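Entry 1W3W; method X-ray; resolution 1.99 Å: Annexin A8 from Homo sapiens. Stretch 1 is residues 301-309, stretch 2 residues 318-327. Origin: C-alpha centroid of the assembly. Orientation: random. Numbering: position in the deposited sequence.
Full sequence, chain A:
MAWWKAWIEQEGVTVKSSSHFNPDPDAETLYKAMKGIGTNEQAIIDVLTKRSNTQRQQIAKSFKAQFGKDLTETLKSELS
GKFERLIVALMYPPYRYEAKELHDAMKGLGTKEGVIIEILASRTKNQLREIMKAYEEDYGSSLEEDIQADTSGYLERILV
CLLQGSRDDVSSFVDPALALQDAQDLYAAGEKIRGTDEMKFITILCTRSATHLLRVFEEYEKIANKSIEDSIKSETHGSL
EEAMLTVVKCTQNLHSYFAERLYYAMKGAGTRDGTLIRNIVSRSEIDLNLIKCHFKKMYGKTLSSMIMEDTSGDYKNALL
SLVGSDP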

ATOM      1  N   LYS A 301      12.463 -11.979  13.864  1.00 22.23           N
ATOM      2  CA  LYS A 301      13.295 -12.303  12.709  1.00 22.07           C
ATOM      3  C   LYS A 301      13.236 -11.144  11.715  1.00 21.00           C
ATOM      4  O   LYS A 301      12.313 -10.328  11.771  1.00 19.91           O
ATOM      5  N   THR A 302      14.213 -11.066  10.816  1.00 19.25           N
ATOM      6  CA  THR A 302      14.261  -9.971   9.842  1.00 18.50           C
ATOM      7  C   THR A 302      13.336 -10.200   8.638  1.00 17.34           C
ATOM      8  O   THR A 302      13.013 -11.328   8.288  1.00 15.70           O
ATOM      9  N   LEU A 303      12.925  -9.100   8.014  1.00 17.33           N
ATOM     10  CA  LEU A 303      12.168  -9.123   6.777  1.00 17.28           C
ATOM     11  C   LEU A 303      12.904  -9.941   5.696  1.00 17.37           C
ATOM     12  O   LEU A 303      12.313 -10.778   5.021  1.00 16.91           O
ATOM     13  N   SER A 304      14.200  -9.692   5.562  1.00 17.82           N
ATOM     14  CA  SER A 304      15.041 -10.375   4.570  1.00 17.94           C
ATOM     15  C   SER A 304      15.075 -11.893   4.738  1.00 18.31           C
ATOM     16  O   SER A 304      15.082 -12.615   3.753  1.00 17.65           O
ATOM     17  N   SER A 305      15.053 -12.382   5.978  1.00 18.77           N
ATOM     18  CA  SER A 305      15.102 -13.823   6.217  1.00 19.07           C
ATOM     19  C   SER A 305      13.844 -14.502   5.677  1.00 19.21           C
ATOM     20  O   SER A 305      13.913 -15.616   5.130  1.00 18.64           O
ATOM     21  N   MET A 306      12.701 -13.833   5.805  1.00 19.45           N
ATOM     22  CA  MET A 306      11.473 -14.379   5.259  1.00 19.73           C
ATOM     23  C   MET A 306      11.438 -14.294   3.746  1.00 19.32           C
ATOM     24  O   MET A 306      10.981 -15.220   3.078  1.00 19.10           O
ATOM     25  N   ILE A 307      11.942 -13.199   3.195  1.00 19.24           N
ATOM     26  CA  ILE A 307      12.066 -13.079   1.750  1.00 19.48           C
ATOM     27  C   ILE A 307      12.972 -14.196   1.184  1.00 20.60           C
ATOM     28  O   ILE A 307      12.646 -14.803   0.173  1.00 20.60           O
ATOM     29  N   MET A 308      14.094 -14.470   1.838  1.00 22.19           N
ATOM     30  CA  MET A 308      15.009 -15.543   1.406  1.00 24.24           C
ATOM     31  C   MET A 308      14.359 -16.930   1.426  1.00 25.40           C
ATOM     32  O   MET A 308      14.601 -17.762   0.541  1.00 26.32           O
ATOM     33  N   GLU A 309      13.508 -17.158   2.415  1.00 26.76           N
ATOM     34  CA  GLU A 309      12.808 -18.427   2.566  1.00 27.97           C
ATOM     35  C   GLU A 309      11.716 -18.614   1.524  1.00 27.84           C
ATOM     36  O   GLU A 309      11.507 -19.729   1.054  1.00 28.31           O
ATOM     37  N   ALA A 318      16.595  -9.091  -6.496  1.00 16.44           N
ATOM     38  CA  ALA A 318      16.118  -7.736  -6.670  1.00 15.92           C
ATOM     39  C   ALA A 318      15.417  -7.250  -5.396  1.00 15.75           C
ATOM     40  O   ALA A 318      15.618  -6.122  -4.980  1.00 16.33           O
ATOM     41  N   LEU A 319      14.587  -8.085  -4.780  1.00 15.74           N
ATOM     42  CA  LEU A 319      13.901  -7.685  -3.543  1.00 16.16           C
ATOM     43  C   LEU A 319      14.906  -7.369  -2.448  1.00 16.61           C
ATOM     44  O   LEU A 319      14.773  -6.360  -1.747  1.00 16.35           O
ATOM     45  N   LEU A 320      15.922  -8.220  -2.313  1.00 16.67           N
ATOM     46  CA  LEU A 320      16.931  -8.035  -1.275  1.00 17.27           C
ATOM     47  C   LEU A 320      17.778  -6.796  -1.533  1.00 17.42           C
ATOM     48  O   LEU A 320      18.168  -6.130  -0.599  1.00 17.73           O
ATOM     49  N   SER A 321      18.040  -6.476  -2.800  1.00 18.30           N
ATOM     50  CA  SER A 321      18.790  -5.271  -3.164  1.00 18.58           C
ATOM     51  C   SER A 321      18.019  -4.020  -2.736  1.00 18.94           C
ATOM     52  O   SER A 321      18.601  -3.077  -2.202  1.00 17.63           O
ATOM     53  N   LEU A 322      16.697  -4.044  -2.925  1.00 19.30           N
ATOM     54  CA  LEU A 322      15.817  -2.943  -2.530  1.00 19.71           C
ATOM     55  C   LEU A 322      15.740  -2.775  -1.026  1.00 19.73           C
ATOM     56  O   LEU A 322      15.810  -1.669  -0.515  1.00 20.20           O
ATOM     57  N   VAL A 323      15.587  -3.888  -0.317  1.00 19.69           N
ATOM     58  CA  VAL A 323      15.470  -3.879   1.136  1.00 19.46           C
ATOM     59  C   VAL A 323      16.768  -3.382   1.776  1.00 19.66           C
ATOM     60  O   VAL A 323      16.737  -2.682   2.777  1.00 19.10           O
ATOM     61  N   GLY A 324      17.901  -3.751   1.190  1.00 20.39           N
ATOM     62  CA  GLY A 324      19.206  -3.358   1.694  1.00 21.03           C
ATOM     63  C   GLY A 324      19.636  -4.136   2.927  1.00 21.31           C
ATOM     64  O   GLY A 324      19.024  -5.141   3.301  1.00 21.16           O
ATOM     65  N   SER A 325      20.699  -3.665   3.566  1.00 21.78           N
ATOM     66  CA  SER A 325      21.242  -4.354   4.733  1.00 22.51           C
ATOM     67  C   SER A 325      20.165  -4.553   5.812  1.00 22.03           C
ATOM     68  O   SER A 325      19.435  -3.638   6.154  1.00 21.70           O
ATOM     69  N   ASP A 326      20.080  -5.772   6.333  1.00 21.99           N
ATOM     70  CA  ASP A 326      19.032  -6.142   7.263  1.00 22.11           C
ATOM     71  C   ASP A 326      19.581  -7.081   8.350  1.00 22.97           C
ATOM     72  O   ASP A 326      19.184  -8.249   8.420  1.00 23.04           O
ATOM     73  N   PRO A 327      20.500  -6.586   9.187  1.00 23.68           N
ATOM     74  CA  PRO A 327      21.103  -7.427  10.222  1.00 24.22           C
ATOM     75  C   PRO A 327      20.112  -7.798  11.319  1.00 24.54           C
ATOM     76  O   PRO A 327      19.268  -6.967  11.686  1.00 24.48           O
ATOM     77  OXT PRO A 327      20.207  -8.931  11.794  1.00 25.16           O
TER

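Two helices run almost exactly antiparallel, at 174°, with axes 10.3 Å apart, so the start of helix 303-309 lies beside the end of helix 318-323 and the chain's last residues. The contact divides accordingly: apolar packing along the helices, and a polar knot where one begins and the other has stopped.

Asp 326 ties the knot. Its CB points toward the first stretch, and chi1 at t (-161°) extends the carboxylate to the first turn of the opposing helix, where backbone NH groups still lack helical partners. OD1 accepts two hydrogen bonds from one residue, from Ser 304 N at 2.9 Å and Ser 304 OG at 2.7 Å. The m rotamer of Ser 304 suits this double grip, placing the hydroxyl beside its own NH. Leu 303 N lies 3.5 Å from Asp 326 OD1 at a poor angle; it donates instead to water 2 (2.9 Å from N to the water O), which in turn donates to Asp 326 OD2 (2.7 Å from the water O).

Thr 302 caps the helix from within its own stretch. Its p rotamer (65°) brings OG1 to 3.2 Å from Ser 305 N, the capping bond, while Ser 305, also p, returns OG to Thr 302 O at 3.0 Å. The cap also faces the neighbor: CB of Thr 302 is 3.5 Å from Asp 326 OD1, and the O of water 1 lies 2.7 Å from Thr 302 OG1 and 2.6 Å from Asp 326 O, to which it donates. Water 3 lies within reach of Ser 304 OG (2.8 Å), Gly 324 O (2.8 Å) and Leu 320 O (3.2 Å), distances from the water O, and can donate to any two of them at a time. Gly 324 leaves the helix with positive phi, a conformation that favors glycine.

Farther along the helices the packing is aliphatic. Ile 307 (m, t) points toward the second helix and spans three residues: CD1 meets Val 323 CG2 at 3.9 Å, and CG2 lies 4.0 Å from Leu 320 CD2 and 4.2 Å from Leu 319 CB. Val 323, at t, puts CG1 3.5 Å from Ser 304 OG and 4.3 Å from Leu 303 CD2, so one methyl borders both polar and apolar neighbors. Leu 320 leaves its backbone sideways, but its m, t conformation brings the branched end nearer: CD2 reaches Ser 304 CB at 3.8 Å, and CD1 reaches Met 308 CG, also at 3.8 Å. Met 308 (m, t, p), exposed, adds a peripheral contact to Leu 320.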

ATOM      1  CB  LYS A 301      12.815 -13.578  12.033  1.00 22.63           C
ATOM      2  CG  LYS A 301      11.322 -13.654  11.780  1.00 25.61           C
ATOM      3  CD  LYS A 301      10.957 -14.959  11.051  1.00 29.66           C
ATOM      4  CE  LYS A 301       9.995 -15.839  11.851  1.00 32.86           C
ATOM      5  NZ  LYS A 301      10.621 -17.135  12.282  1.00 36.00           N
ATOM      6  CB  THR A 302      15.679  -9.751   9.340  1.00 18.99           C
ATOM      7  OG1 THR A 302      16.111 -10.900   8.606  1.00 18.38           O
ATOM      8  CG2 THR A 302      16.686  -9.610  10.509  1.00 19.94           C
ATOM      9  CB  LEU A 303      11.968  -7.680   6.289  1.00 17.39           C
ATOM     10  CG  LEU A 303      11.227  -7.496   4.968  1.00 17.75           C
ATOM     11  CD1 LEU A 303       9.875  -8.143   5.019  1.00 18.00           C
ATOM     12  CD2 LEU A 303      11.106  -6.006   4.667  1.00 19.04           C
ATOM     13  CB  SER A 304      16.460  -9.818   4.618  1.00 18.38           C
ATOM     14  OG  SER A 304      16.440  -8.462   4.229  1.00 19.74           O
ATOM     15  CB  SER A 305      15.325 -14.161   7.708  1.00 19.05           C
ATOM     16  OG  SER A 305      14.111 -14.079   8.476  1.00 20.89           O
ATOM     17  CB  MET A 306      10.243 -13.718   5.894  1.00 20.72           C
ATOM     18  CG  MET A 306       9.812 -14.456   7.133  1.00 24.36           C
ATOM     19  SD  MET A 306       8.299 -13.868   7.798  1.00 30.29           S
ATOM     20  CE  MET A 306       7.159 -14.901   6.945  1.00 28.88           C
ATOM     21  CB  ILE A 307      12.592 -11.676   1.357  1.00 18.60           C
ATOM     22  CG1 ILE A 307      11.511 -10.613   1.606  1.00 18.82           C
ATOM     23  CG2 ILE A 307      13.002 -11.667  -0.093  1.00 18.64           C
ATOM     24  CD1 ILE A 307      12.015  -9.188   1.531  1.00 18.38           C
ATOM     25  CB  MET A 308      16.261 -15.554   2.280  1.00 24.29           C
ATOM     26  CG  MET A 308      17.122 -14.344   2.037  1.00 27.30           C
ATOM     27  SD  MET A 308      18.703 -14.359   2.874  1.00 32.12           S
ATOM     28  CE  MET A 308      19.504 -15.579   1.956  1.00 33.23           C
ATOM     29  CB  GLU A 309      12.208 -18.519   3.972  1.00 28.43           C
ATOM     30  CG  GLU A 309      11.722 -19.912   4.351  1.00 31.80           C
ATOM     31  CD  GLU A 309      11.012 -19.921   5.691  1.00 35.55           C
ATOM     32  OE1 GLU A 309       9.913 -20.534   5.799  1.00 37.51           O
ATOM     33  OE2 GLU A 309      11.555 -19.295   6.627  1.00 37.85           O
ATOM     34  CB  ALA A 318      15.170  -7.654  -7.866  1.00 15.97           C
ATOM     35  CB  LEU A 319      12.937  -8.758  -3.053  1.00 16.09           C
ATOM     36  CG  LEU A 319      11.592  -8.874  -3.769  1.00 16.96           C
ATOM     37  CD1 LEU A 319      10.882 -10.102  -3.305  1.00 18.91           C
ATOM     38  CD2 LEU A 319      10.734  -7.657  -3.513  1.00 18.69           C
ATOM     39  CB  LEU A 320      17.816  -9.295  -1.146  1.00 17.44           C
ATOM     40  CG  LEU A 320      17.122 -10.558  -0.619  1.00 17.85           C
ATOM     41  CD1 LEU A 320      18.073 -11.782  -0.668  1.00 19.73           C
ATOM     42  CD2 LEU A 320      16.639 -10.348   0.809  1.00 19.39           C
ATOM     43  CB  SER A 321      19.083  -5.261  -4.662  1.00 19.03           C
ATOM     44  OG  SER A 321      19.902  -4.171  -5.034  1.00 20.27           O
ATOM     45  CB  LEU A 322      14.394  -3.206  -3.032  1.00 19.90           C
ATOM     46  CG  LEU A 322      14.033  -2.713  -4.417  1.00 21.18           C
ATOM     47  CD1 LEU A 322      12.652  -3.245  -4.757  1.00 21.39           C
ATOM     48  CD2 LEU A 322      14.071  -1.186  -4.484  1.00 22.54           C
ATOM     49  CB  VAL A 323      15.086  -5.284   1.669  1.00 19.36           C
ATOM     50  CG1 VAL A 323      15.134  -5.333   3.190  1.00 19.71           C
ATOM     51  CG2 VAL A 323      13.686  -5.674   1.183  1.00 19.44           C
ATOM     52  CB  SER A 325      22.455  -3.608   5.309  1.00 23.16           C
ATOM     53  OG  SER A 325      23.068  -4.408   6.317  1.00 24.80           O
ATOM     54  CB  ASP A 326      17.917  -6.814   6.455  1.00 21.92           C
ATOM     55  CG  ASP A 326      16.590  -6.846   7.173  1.00 20.02           C
ATOM     56  OD1 ASP A 326      15.682  -7.506   6.637  1.00 18.92           O
ATOM     57  OD2 ASP A 326      16.346  -6.260   8.245  1.00 19.38           O
ATOM     58  CB  PRO A 327      22.230  -6.548  10.801  1.00 24.48           C
ATOM     59  CG  PRO A 327      22.321  -5.375   9.938  1.00 24.75           C
ATOM     60  CD  PRO A 327      21.009  -5.207   9.245  1.00 23.65           C
TER
HETATM   61  O   HOH W   1      18.679 -10.682   7.660  1.00 26.10           O
HETATM   62  O   HOH W   2      13.871  -6.693   9.258  1.00 18.60           O
HETATM   63  O   HOH W   3      18.221  -7.614   2.266  1.00 34.96           O